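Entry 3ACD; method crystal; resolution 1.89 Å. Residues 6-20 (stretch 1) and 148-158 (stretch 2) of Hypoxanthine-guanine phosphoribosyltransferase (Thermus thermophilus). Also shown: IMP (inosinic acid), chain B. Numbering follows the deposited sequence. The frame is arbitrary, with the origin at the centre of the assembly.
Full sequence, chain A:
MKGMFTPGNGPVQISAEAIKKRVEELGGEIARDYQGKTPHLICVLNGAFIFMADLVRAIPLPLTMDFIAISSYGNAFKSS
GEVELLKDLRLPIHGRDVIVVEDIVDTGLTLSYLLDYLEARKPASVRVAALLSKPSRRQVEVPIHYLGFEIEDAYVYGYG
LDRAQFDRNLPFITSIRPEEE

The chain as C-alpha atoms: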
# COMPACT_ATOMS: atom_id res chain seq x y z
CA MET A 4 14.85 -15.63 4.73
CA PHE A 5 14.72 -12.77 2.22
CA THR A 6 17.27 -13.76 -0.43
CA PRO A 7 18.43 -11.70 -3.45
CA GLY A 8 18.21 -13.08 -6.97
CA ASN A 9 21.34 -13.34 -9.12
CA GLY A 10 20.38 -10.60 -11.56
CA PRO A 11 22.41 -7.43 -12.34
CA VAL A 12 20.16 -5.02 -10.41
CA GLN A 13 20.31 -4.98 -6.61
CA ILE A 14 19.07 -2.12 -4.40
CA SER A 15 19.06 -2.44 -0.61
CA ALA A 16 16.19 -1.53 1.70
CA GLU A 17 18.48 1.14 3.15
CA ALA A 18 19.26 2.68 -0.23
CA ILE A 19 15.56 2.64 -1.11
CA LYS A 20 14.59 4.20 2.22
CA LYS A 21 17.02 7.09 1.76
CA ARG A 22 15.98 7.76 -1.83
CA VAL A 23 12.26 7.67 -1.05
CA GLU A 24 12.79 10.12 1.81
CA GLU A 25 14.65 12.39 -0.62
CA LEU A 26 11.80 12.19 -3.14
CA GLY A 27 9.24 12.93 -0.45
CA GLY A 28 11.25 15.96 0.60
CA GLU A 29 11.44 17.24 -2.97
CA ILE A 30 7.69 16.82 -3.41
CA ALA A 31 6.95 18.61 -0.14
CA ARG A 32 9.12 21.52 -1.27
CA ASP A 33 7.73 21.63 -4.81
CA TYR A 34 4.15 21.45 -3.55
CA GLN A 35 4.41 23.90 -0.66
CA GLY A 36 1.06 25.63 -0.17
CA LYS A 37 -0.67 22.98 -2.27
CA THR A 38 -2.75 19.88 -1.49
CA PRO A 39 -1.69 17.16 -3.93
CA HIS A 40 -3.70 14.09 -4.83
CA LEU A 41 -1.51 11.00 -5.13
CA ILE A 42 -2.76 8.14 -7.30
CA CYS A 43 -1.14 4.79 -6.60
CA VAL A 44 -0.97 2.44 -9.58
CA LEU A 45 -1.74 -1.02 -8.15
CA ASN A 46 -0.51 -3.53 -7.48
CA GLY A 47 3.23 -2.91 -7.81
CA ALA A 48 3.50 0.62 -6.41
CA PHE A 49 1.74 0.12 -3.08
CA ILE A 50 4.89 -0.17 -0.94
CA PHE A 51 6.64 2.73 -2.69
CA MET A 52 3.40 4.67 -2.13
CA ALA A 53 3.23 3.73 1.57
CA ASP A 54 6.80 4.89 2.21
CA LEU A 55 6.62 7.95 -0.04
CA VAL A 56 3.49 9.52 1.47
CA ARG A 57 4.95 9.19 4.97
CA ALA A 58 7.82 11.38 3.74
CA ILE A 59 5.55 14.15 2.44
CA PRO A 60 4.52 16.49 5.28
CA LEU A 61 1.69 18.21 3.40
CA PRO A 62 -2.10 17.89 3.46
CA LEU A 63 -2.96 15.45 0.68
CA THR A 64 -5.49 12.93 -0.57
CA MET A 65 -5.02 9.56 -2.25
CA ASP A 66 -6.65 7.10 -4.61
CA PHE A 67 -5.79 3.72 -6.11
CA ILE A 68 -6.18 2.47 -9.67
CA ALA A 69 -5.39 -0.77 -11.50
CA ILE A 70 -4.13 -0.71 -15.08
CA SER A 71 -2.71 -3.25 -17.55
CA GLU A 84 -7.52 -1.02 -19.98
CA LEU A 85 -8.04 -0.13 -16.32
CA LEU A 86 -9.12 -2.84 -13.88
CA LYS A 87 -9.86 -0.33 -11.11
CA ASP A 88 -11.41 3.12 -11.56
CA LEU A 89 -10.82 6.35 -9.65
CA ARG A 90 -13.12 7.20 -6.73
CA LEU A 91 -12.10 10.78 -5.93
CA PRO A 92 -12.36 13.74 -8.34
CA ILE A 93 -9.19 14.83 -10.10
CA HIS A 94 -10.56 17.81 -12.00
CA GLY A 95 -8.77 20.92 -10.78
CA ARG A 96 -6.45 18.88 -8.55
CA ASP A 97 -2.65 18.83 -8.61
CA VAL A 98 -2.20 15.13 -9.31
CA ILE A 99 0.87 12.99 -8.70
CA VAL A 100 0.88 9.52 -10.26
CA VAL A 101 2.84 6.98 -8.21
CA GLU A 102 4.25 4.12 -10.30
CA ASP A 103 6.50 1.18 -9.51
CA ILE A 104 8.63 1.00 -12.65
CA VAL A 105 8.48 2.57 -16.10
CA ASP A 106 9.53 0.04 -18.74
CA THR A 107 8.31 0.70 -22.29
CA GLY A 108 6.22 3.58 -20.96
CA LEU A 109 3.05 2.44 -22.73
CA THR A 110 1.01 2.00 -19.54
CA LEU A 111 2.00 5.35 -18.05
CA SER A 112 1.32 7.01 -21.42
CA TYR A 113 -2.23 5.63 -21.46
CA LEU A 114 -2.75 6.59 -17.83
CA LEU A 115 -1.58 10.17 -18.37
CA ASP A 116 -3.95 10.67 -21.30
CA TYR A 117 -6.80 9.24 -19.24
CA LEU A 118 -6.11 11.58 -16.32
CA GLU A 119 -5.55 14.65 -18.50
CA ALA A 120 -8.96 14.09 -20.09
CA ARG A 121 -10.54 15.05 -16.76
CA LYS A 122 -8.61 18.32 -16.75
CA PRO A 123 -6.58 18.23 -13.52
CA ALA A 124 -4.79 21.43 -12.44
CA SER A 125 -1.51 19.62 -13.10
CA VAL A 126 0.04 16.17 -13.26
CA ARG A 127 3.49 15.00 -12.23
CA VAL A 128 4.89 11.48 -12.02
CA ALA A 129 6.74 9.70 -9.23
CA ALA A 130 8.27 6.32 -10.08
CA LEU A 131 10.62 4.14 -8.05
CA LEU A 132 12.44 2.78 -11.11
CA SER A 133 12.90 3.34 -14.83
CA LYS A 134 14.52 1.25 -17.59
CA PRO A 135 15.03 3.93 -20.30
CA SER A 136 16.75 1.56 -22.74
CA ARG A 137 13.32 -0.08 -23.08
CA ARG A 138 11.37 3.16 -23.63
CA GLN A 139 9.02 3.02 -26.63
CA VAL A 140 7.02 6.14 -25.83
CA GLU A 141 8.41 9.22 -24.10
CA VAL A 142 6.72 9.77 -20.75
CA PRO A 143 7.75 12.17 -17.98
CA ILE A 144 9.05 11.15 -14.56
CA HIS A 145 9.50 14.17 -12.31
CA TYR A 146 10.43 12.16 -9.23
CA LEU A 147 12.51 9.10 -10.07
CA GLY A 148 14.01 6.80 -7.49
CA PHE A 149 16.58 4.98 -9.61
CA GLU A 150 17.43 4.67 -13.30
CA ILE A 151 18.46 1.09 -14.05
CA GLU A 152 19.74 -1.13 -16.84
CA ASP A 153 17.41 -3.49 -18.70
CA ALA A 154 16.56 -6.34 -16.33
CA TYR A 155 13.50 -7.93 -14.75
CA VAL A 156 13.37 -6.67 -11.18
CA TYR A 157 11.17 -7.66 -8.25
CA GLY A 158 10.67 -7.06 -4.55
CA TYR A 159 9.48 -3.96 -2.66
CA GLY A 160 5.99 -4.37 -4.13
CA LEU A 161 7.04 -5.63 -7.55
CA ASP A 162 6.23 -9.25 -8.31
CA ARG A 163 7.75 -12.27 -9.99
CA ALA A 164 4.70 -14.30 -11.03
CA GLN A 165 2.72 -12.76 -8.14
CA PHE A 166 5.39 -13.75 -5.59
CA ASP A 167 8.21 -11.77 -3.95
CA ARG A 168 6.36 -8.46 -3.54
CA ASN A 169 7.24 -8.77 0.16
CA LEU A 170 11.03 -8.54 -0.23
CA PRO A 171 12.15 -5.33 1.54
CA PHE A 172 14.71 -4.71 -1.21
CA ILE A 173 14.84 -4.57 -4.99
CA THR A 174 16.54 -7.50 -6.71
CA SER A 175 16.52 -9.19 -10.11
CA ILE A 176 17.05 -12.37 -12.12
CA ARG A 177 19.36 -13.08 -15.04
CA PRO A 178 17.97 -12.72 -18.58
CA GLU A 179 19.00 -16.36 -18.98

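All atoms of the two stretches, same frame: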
# COMPACT_ATOMS: atom_id res chain seq x y z
N THR A 6 16.04 -13.54 0.33
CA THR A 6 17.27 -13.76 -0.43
C THR A 6 17.24 -13.10 -1.80
O THR A 6 16.26 -13.21 -2.54
CB THR A 6 17.53 -15.27 -0.62
OG1 THR A 6 18.71 -15.46 -1.42
CG2 THR A 6 16.36 -15.94 -1.31
N PRO A 7 18.32 -12.39 -2.16
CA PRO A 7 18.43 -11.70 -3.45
C PRO A 7 18.57 -12.67 -4.62
O PRO A 7 19.08 -13.78 -4.46
CB PRO A 7 19.69 -10.85 -3.28
CG PRO A 7 19.79 -10.65 -1.79
CD PRO A 7 19.43 -12.02 -1.28
N GLY A 8 18.09 -12.25 -5.79
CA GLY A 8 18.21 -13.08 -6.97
C GLY A 8 19.62 -12.85 -7.49
O GLY A 8 20.37 -12.07 -6.90
N ASN A 9 19.99 -13.51 -8.58
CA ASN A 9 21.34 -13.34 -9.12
C ASN A 9 21.41 -12.40 -10.32
O ASN A 9 22.35 -12.47 -11.11
CB ASN A 9 21.95 -14.69 -9.50
CG ASN A 9 21.20 -15.37 -10.63
OD1 ASN A 9 21.58 -16.45 -11.08
ND2 ASN A 9 20.14 -14.74 -11.10
N GLY A 10 20.40 -11.54 -10.45
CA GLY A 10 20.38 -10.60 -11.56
C GLY A 10 21.35 -9.45 -11.38
O GLY A 10 21.97 -9.32 -10.32
N PRO A 11 21.50 -8.58 -12.39
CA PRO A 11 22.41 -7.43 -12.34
C PRO A 11 21.98 -6.24 -11.48
O PRO A 11 22.81 -5.44 -11.06
CB PRO A 11 22.54 -7.04 -13.81
CG PRO A 11 21.17 -7.33 -14.32
CD PRO A 11 20.86 -8.68 -13.71
N VAL A 12 20.68 -6.13 -11.22
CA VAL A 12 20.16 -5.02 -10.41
C VAL A 12 19.88 -5.44 -8.97
O VAL A 12 19.15 -6.40 -8.72
CB VAL A 12 18.87 -4.45 -11.03
CG1 VAL A 12 18.32 -3.33 -10.16
CG2 VAL A 12 19.17 -3.94 -12.44
N GLN A 13 20.47 -4.71 -8.03
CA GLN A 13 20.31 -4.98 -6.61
C GLN A 13 20.28 -3.64 -5.87
O GLN A 13 21.23 -2.86 -5.95
CB GLN A 13 21.48 -5.81 -6.08
CG GLN A 13 21.79 -7.10 -6.86
CD GLN A 13 20.72 -8.16 -6.71
OE1 GLN A 13 20.01 -8.22 -5.71
NE2 GLN A 13 20.61 -9.04 -7.71
N ILE A 14 19.19 -3.37 -5.15
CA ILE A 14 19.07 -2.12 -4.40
C ILE A 14 18.57 -2.45 -3.00
O ILE A 14 17.46 -2.96 -2.82
CB ILE A 14 18.08 -1.15 -5.09
CG1 ILE A 14 18.38 -1.07 -6.59
CG2 ILE A 14 18.22 0.24 -4.48
CD1 ILE A 14 17.44 -0.15 -7.36
N SER A 15 19.39 -2.14 -2.00
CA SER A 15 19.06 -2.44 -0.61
C SER A 15 17.89 -1.65 -0.03
O SER A 15 17.54 -0.57 -0.52
CB SER A 15 20.27 -2.22 0.29
OG SER A 15 20.57 -0.84 0.43
N ALA A 16 17.30 -2.19 1.03
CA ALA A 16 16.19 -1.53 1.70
C ALA A 16 16.66 -0.17 2.20
O ALA A 16 15.90 0.79 2.20
CB ALA A 16 15.70 -2.39 2.86
N GLU A 17 17.91 -0.11 2.64
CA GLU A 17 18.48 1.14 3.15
C GLU A 17 18.61 2.18 2.05
O GLU A 17 18.28 3.36 2.26
CB GLU A 17 19.85 0.88 3.78
CG GLU A 17 19.82 -0.08 4.95
CD GLU A 17 21.20 -0.33 5.52
OE1 GLU A 17 22.07 -0.86 4.79
OE2 GLU A 17 21.43 -0.01 6.71
N ALA A 18 19.10 1.77 0.89
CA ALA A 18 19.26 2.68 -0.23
C ALA A 18 17.90 3.18 -0.69
O ALA A 18 17.73 4.35 -1.03
CB ALA A 18 19.97 1.98 -1.38
N ILE A 19 16.92 2.28 -0.70
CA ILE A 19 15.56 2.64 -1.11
C ILE A 19 14.96 3.62 -0.10
O ILE A 19 14.35 4.62 -0.49
CB ILE A 19 14.65 1.40 -1.21
CG1 ILE A 19 15.17 0.46 -2.31
CG2 ILE A 19 13.21 1.83 -1.54
CD1 ILE A 19 14.40 -0.84 -2.44
N LYS A 20 15.14 3.33 1.18
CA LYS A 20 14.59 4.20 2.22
C LYS A 20 15.10 5.63 2.08
O LYS A 20 14.33 6.59 2.12
CB LYS A 20 14.94 3.67 3.61
CG LYS A 20 14.41 4.54 4.75
CD LYS A 20 14.77 3.97 6.12
CE LYS A 20 14.29 4.90 7.23
NZ LYS A 20 14.72 4.43 8.58
N GLY A 148 13.17 7.37 -8.52
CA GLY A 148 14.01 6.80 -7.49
C GLY A 148 15.36 6.41 -8.07
O GLY A 148 16.39 6.98 -7.70
N PHE A 149 15.34 5.47 -9.00
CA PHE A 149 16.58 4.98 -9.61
C PHE A 149 16.44 4.65 -11.09
O PHE A 149 15.44 4.05 -11.51
CB PHE A 149 17.03 3.70 -8.90
CG PHE A 149 17.16 3.83 -7.41
CD1 PHE A 149 18.36 4.23 -6.84
CD2 PHE A 149 16.09 3.52 -6.58
CE1 PHE A 149 18.49 4.33 -5.45
CE2 PHE A 149 16.20 3.62 -5.20
CZ PHE A 149 17.41 4.02 -4.63
N GLU A 150 17.44 5.03 -11.88
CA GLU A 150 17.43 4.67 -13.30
C GLU A 150 18.26 3.40 -13.35
O GLU A 150 19.37 3.36 -12.81
CB GLU A 150 18.07 5.76 -14.15
CG GLU A 150 18.18 5.37 -15.61
CD GLU A 150 18.79 6.47 -16.46
OE1 GLU A 150 18.08 7.43 -16.79
OE2 GLU A 150 20.00 6.36 -16.77
N ILE A 151 17.74 2.36 -13.98
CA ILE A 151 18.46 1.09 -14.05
C ILE A 151 18.61 0.52 -15.45
O ILE A 151 17.93 0.94 -16.39
CB ILE A 151 17.78 0.01 -13.17
CG1 ILE A 151 16.37 -0.28 -13.71
CG2 ILE A 151 17.69 0.49 -11.73
CD1 ILE A 151 15.68 -1.46 -13.04
N GLU A 152 19.50 -0.46 -15.57
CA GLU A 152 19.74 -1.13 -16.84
C GLU A 152 18.56 -2.06 -17.10
O GLU A 152 17.73 -2.30 -16.21
CB GLU A 152 21.03 -1.95 -16.79
CG GLU A 152 21.02 -3.05 -15.74
CD GLU A 152 22.27 -3.92 -15.78
OE1 GLU A 152 22.49 -4.60 -16.81
OE2 GLU A 152 23.03 -3.91 -14.79
N ASP A 153 18.48 -2.58 -18.32
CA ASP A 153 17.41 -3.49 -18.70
C ASP A 153 17.53 -4.83 -17.99
O ASP A 153 18.44 -5.61 -18.25
CB ASP A 153 17.44 -3.68 -20.22
CG ASP A 153 16.37 -4.63 -20.72
OD1 ASP A 153 15.38 -4.86 -19.99
OD2 ASP A 153 16.52 -5.15 -21.84
N ALA A 154 16.59 -5.09 -17.08
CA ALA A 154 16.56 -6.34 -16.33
C ALA A 154 15.20 -6.49 -15.66
O ALA A 154 14.52 -5.49 -15.40
CB ALA A 154 17.66 -6.33 -15.26
N TYR A 155 14.78 -7.73 -15.41
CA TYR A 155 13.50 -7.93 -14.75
C TYR A 155 13.75 -7.87 -13.26
O TYR A 155 14.43 -8.73 -12.70
CB TYR A 155 12.88 -9.29 -15.08
CG TYR A 155 11.47 -9.40 -14.54
CD1 TYR A 155 10.40 -8.83 -15.22
CD2 TYR A 155 11.22 -9.98 -13.29
CE1 TYR A 155 9.11 -8.83 -14.69
CE2 TYR A 155 9.94 -9.98 -12.74
CZ TYR A 155 8.89 -9.40 -13.44
OH TYR A 155 7.62 -9.35 -12.90
N VAL A 156 13.19 -6.85 -12.61
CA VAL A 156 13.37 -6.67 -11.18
C VAL A 156 12.12 -7.07 -10.40
O VAL A 156 11.03 -7.19 -10.95
CB VAL A 156 13.71 -5.20 -10.84
CG1 VAL A 156 15.00 -4.79 -11.54
CG2 VAL A 156 12.56 -4.28 -11.28
N TYR A 157 12.29 -7.30 -9.10
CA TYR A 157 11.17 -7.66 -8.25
C TYR A 157 11.51 -7.34 -6.80
O TYR A 157 12.66 -7.03 -6.48
CB TYR A 157 10.80 -9.14 -8.44
CG TYR A 157 11.89 -10.13 -8.10
CD1 TYR A 157 11.97 -10.71 -6.84
CD2 TYR A 157 12.84 -10.50 -9.06
CE1 TYR A 157 12.96 -11.64 -6.53
CE2 TYR A 157 13.84 -11.42 -8.76
CZ TYR A 157 13.90 -11.99 -7.49
OH TYR A 157 14.89 -12.90 -7.20
N GLY A 158 10.49 -7.38 -5.95
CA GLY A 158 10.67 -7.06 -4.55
C GLY A 158 10.12 -5.66 -4.30
O GLY A 158 9.81 -4.94 -5.24
P IMP B . 5.36 -0.45 -19.22
O1P IMP B . 6.10 -1.22 -20.24
O2P IMP B . 3.91 -0.08 -19.79
O3P IMP B . 6.17 0.90 -18.87
O5' IMP B . 5.23 -1.36 -17.89
C5' IMP B . 4.07 -1.23 -17.07
C4' IMP B . 4.10 -2.22 -15.90
O4' IMP B . 4.91 -3.39 -16.22
C3' IMP B . 4.83 -1.60 -14.69
O3' IMP B . 3.98 -0.73 -13.94
C2' IMP B . 5.19 -2.87 -13.89
O2' IMP B . 4.09 -3.29 -13.07
C1' IMP B . 5.47 -3.90 -15.00
N9 IMP B . 6.94 -4.10 -15.12
C8 IMP B . 7.77 -3.61 -16.10
N7 IMP B . 9.00 -3.98 -15.87
C5 IMP B . 9.03 -4.71 -14.74
C6 IMP B . 10.06 -5.38 -14.00
O6 IMP B . 11.22 -5.34 -14.37
N1 IMP B . 9.71 -6.05 -12.85
C2 IMP B . 8.40 -6.10 -12.43
N3 IMP B . 7.45 -5.49 -13.10
C4 IMP B . 7.71 -4.80 -14.24
O HOH W 1 14.85 -13.85 -4.71

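Two segments far apart in sequence can be held together largely by the fit of their surfaces, and residues 6-20 and 148-158 of this phosphoribosyltransferase illustrate the principle. No direct hydrogen bond joins them; the 473 Å² buried between them, both sides summed, is mostly a matter of apolar side chains fitting against one another.

The central bump is Val12, which is buried and points toward the second stretch. Its two methyls enter a hollow lined by several residues. Val12 CG1 lies 3.9 Å from Val156 CG1 and 4.2 Å from Ile151 CG2, while Val12 CG2 rests 4.0 Å from Ala154 CB and 3.9 Å from Glu152 CG. A branched side chain suits this place because its two arms reach different walls of the hollow, and the single methyl of Ala154 packs against one of them. The same alanine also receives the neighbouring proline: Pro11 CG packs 3.8 Å from Ala154 CB. Toward the solvent, Glu152 lends its aliphatic portion to Val12, and its OE2 comes 3.3 Å from Pro11 CB.

Further along, the roles reverse, and the second stretch supplies the projection. Phe149 points toward the first stretch and sets its ring with one face under Ile14 and its edge against the helix at Ala18 and Ile19. Ile14 CG2 sits over that face, 4.1 Å from the centroid of the Phe149 ring and 20° off its normal, a CH-pi contact. At the ring edge the helix backbone closes in, with Ala18 O 3.6 Å from Phe149 CZ and Ile19 CA 4.2 Å from that same CZ. A flat ring serves well here, since it offers a broad face to a methyl and a thin edge to the helix. The helix itself is capped by Ser15, whose OG accepts a hydrogen bond from Ala18 N at 3.0 Å.

At the other end, absence of a side chain makes the fit. Tyr157 leaves its backbone sideways, but the end of its side chain comes nearer, bringing Tyr157 OH within 3.3 Å of Gly8 CA; a CB on Gly8 would lie only 2.4 Å from Tyr157 OH, a clash. The hydroxyl is also linked to the first stretch through a water, which lies 2.7 Å from Tyr157 OH and donates a hydrogen bond to Thr6 O, also at 2.7 Å.

Val156 shows how one residue can serve two surfaces. Its side chain packs against Val12, while its backbone reads the base of IMP: Val156 N donates to IMP O6 at 3.0 Å, and IMP N1 donates to Val156 O at 2.6 Å.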